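Local coordinates for SsRai1 (Scheffersomyces stipitis, PDB 5BTO), which hydrolyses NAD caps, methylguanosine caps and triphosphates at the 5' ends of RNAs, using a divalent metal ion, at residues S85-L90 with D110-R115. Numbering follows the deposited sequence.
Sequences SDMKCL and DIITYR
A helix-on-sheet contact, buried and fastened by one tyrosine, sets the first turn of helix 87-101 against the end of strand 111-114 in the PD-(D/E)XK nuclease fold of Rai1. Tyr114, a substrate-binding residue, reaches across with CG anti to its own carbonyl carbon (chi1 -85°), and its OH donates to Asp86 O at 2.8 Å. The carbonyl oxygen lies in the plane of the ring at its edge, whereas the hydroxyl stands above the carbonyl plane, 44° out of it. Ser85 OG sits over one ring face, 4.1 Å from Tyr114 CG, and Leu90 CD2 over the opposite one, 4.1 Å from Tyr114 CE2, both displaced toward the rim. Asp86 also N-caps the helix, OD1 accepting from Lys88 N at 2.9 Å. Deeper in, Leu90 CD2 meets Ile112 CG2 at 4.0 Å, the two side chains crossing obliquely, and the bent chain of Met87 brings CE near Ile112 O. A phenylalanine in place of Tyr114 would lose the hydrogen bond to Asp86 O and would probably hold the helix start less firmly. Strand 111-114 runs between strands 142-147 and 228-235, where Thr113 OG1 is hydrogen-bonded to Ile145 O and both Leu90 and Tyr114 rest on Ala233; helix 115-123 follows directly.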
loop_
_atom_site.group_PDB
_atom_site.type_symbol
_atom_site.label_atom_id
_atom_site.label_comp_id
_atom_site.label_asym_id
_atom_site.label_seq_id
_atom_site.Cartn_x
_atom_site.Cartn_y
_atom_site.Cartn_z
ATOM N N SER A 85 -3.150 28.328 -6.924
ATOM C CA SER A 85 -2.471 28.388 -5.633
ATOM C C SER A 85 -1.043 28.869 -5.816
ATOM O O SER A 85 -0.298 28.333 -6.640
ATOM C CB SER A 85 -2.476 27.023 -4.945
ATOM O OG SER A 85 -3.646 26.851 -4.163
ATOM N N ASP A 86 -0.663 29.861 -5.019
ATOM C CA ASP A 86 0.570 30.598 -5.229
ATOM C C ASP A 86 1.487 30.530 -4.009
ATOM O O ASP A 86 1.199 31.124 -2.968
ATOM C CB ASP A 86 0.212 32.053 -5.540
ATOM C CG ASP A 86 1.424 32.917 -5.799
ATOM O OD1 ASP A 86 2.507 32.365 -6.084
ATOM O OD2 ASP A 86 1.280 34.156 -5.731
ATOM N N MET A 87 2.598 29.814 -4.135
ATOM C CA MET A 87 3.530 29.713 -3.027
ATOM C C MET A 87 4.190 31.070 -2.747
ATOM O O MET A 87 4.627 31.330 -1.632
ATOM C CB MET A 87 4.578 28.624 -3.302
ATOM C CG MET A 87 5.553 28.345 -2.154
ATOM S SD MET A 87 4.815 27.752 -0.606
ATOM C CE MET A 87 3.962 26.286 -1.159
ATOM N N LYS A 88 4.243 31.938 -3.756
ATOM C CA LYS A 88 4.933 33.220 -3.624
ATOM C C LYS A 88 4.323 34.089 -2.527
ATOM O O LYS A 88 5.035 34.625 -1.668
ATOM C CB LYS A 88 4.913 33.985 -4.949
ATOM C CG LYS A 88 5.557 33.250 -6.106
ATOM C CD LYS A 88 5.410 34.039 -7.399
ATOM C CE LYS A 88 6.080 33.325 -8.557
ATOM N NZ LYS A 88 5.516 31.963 -8.784
ATOM N N CYS A 89 3.004 34.246 -2.561
ATOM C CA CYS A 89 2.337 35.061 -1.549
ATOM C C CYS A 89 2.423 34.419 -0.161
ATOM O O CYS A 89 2.624 35.112 0.837
ATOM C CB CYS A 89 0.884 35.401 -1.939
ATOM S SG CYS A 89 -0.225 34.013 -2.309
ATOM N N LEU A 90 2.280 33.100 -0.097
ATOM C CA LEU A 90 2.460 32.386 1.162
ATOM C C LEU A 90 3.859 32.649 1.731
ATOM O O LEU A 90 4.015 32.936 2.922
ATOM C CB LEU A 90 2.203 30.882 0.985
ATOM C CG LEU A 90 2.438 29.997 2.213
ATOM C CD1 LEU A 90 1.692 30.555 3.435
ATOM C CD2 LEU A 90 2.029 28.539 1.929
ATOM N N ASP A 110 7.820 20.811 9.472
ATOM C CA ASP A 110 8.477 19.954 8.492
ATOM C C ASP A 110 7.983 20.232 7.082
ATOM O O ASP A 110 8.728 20.064 6.113
ATOM C CB ASP A 110 8.206 18.488 8.819
ATOM C CG ASP A 110 8.716 18.094 10.186
ATOM O OD1 ASP A 110 9.944 18.174 10.393
ATOM O OD2 ASP A 110 7.905 17.694 11.051
ATOM N N ILE A 111 6.716 20.630 6.966
ATOM C CA ILE A 111 6.082 20.808 5.664
ATOM C C ILE A 111 5.324 22.134 5.608
ATOM O O ILE A 111 4.658 22.508 6.565
ATOM C CB ILE A 111 5.079 19.661 5.370
ATOM C CG1 ILE A 111 5.788 18.305 5.299
ATOM C CG2 ILE A 111 4.312 19.924 4.067
ATOM C CD1 ILE A 111 4.806 17.133 5.333
ATOM N N ILE A 112 5.435 22.831 4.482
ATOM C CA ILE A 112 4.748 24.109 4.275
ATOM C C ILE A 112 3.919 23.984 2.997
ATOM O O ILE A 112 4.465 23.704 1.936
ATOM C CB ILE A 112 5.772 25.261 4.135
ATOM C CG1 ILE A 112 6.479 25.496 5.475
ATOM C CG2 ILE A 112 5.099 26.554 3.617
ATOM C CD1 ILE A 112 7.771 26.307 5.374
ATOM N N THR A 113 2.600 24.169 3.090
ATOM C CA THR A 113 1.759 23.934 1.929
ATOM C C THR A 113 0.384 24.557 2.094
ATOM O O THR A 113 0.145 25.302 3.051
ATOM C CB THR A 113 1.631 22.411 1.659
ATOM O OG1 THR A 113 1.026 22.177 0.379
ATOM C CG2 THR A 113 0.824 21.734 2.754
ATOM N N TYR A 114 -0.502 24.272 1.147
ATOM C CA TYR A 114 -1.878 24.768 1.183
ATOM C C TYR A 114 -2.865 23.673 1.595
ATOM O O TYR A 114 -2.744 22.509 1.205
ATOM C CB TYR A 114 -2.288 25.320 -0.188
ATOM C CG TYR A 114 -1.886 26.754 -0.436
ATOM C CD1 TYR A 114 -2.658 27.805 0.046
ATOM C CD2 TYR A 114 -0.752 27.063 -1.166
ATOM C CE1 TYR A 114 -2.291 29.116 -0.172
ATOM C CE2 TYR A 114 -0.378 28.381 -1.391
ATOM C CZ TYR A 114 -1.156 29.403 -0.897
ATOM O OH TYR A 114 -0.797 30.720 -1.111
ATOM N N ARG A 115 -3.891 24.075 2.342
ATOM C CA ARG A 115 -4.918 23.158 2.813
ATOM C C ARG A 115 -5.577 22.385 1.690
ATOM O O ARG A 115 -5.855 21.204 1.841
ATOM C CB ARG A 115 -6.014 23.926 3.570
ATOM C CG ARG A 115 -7.325 23.143 3.706
ATOM C CD ARG A 115 -8.521 24.013 4.074
ATOM N NE ARG A 115 -9.010 24.849 2.980
ATOM C CZ ARG A 115 -9.556 26.048 3.156
ATOM N NH1 ARG A 115 -9.672 26.552 4.379
ATOM N NH2 ARG A 115 -9.980 26.750 2.113
#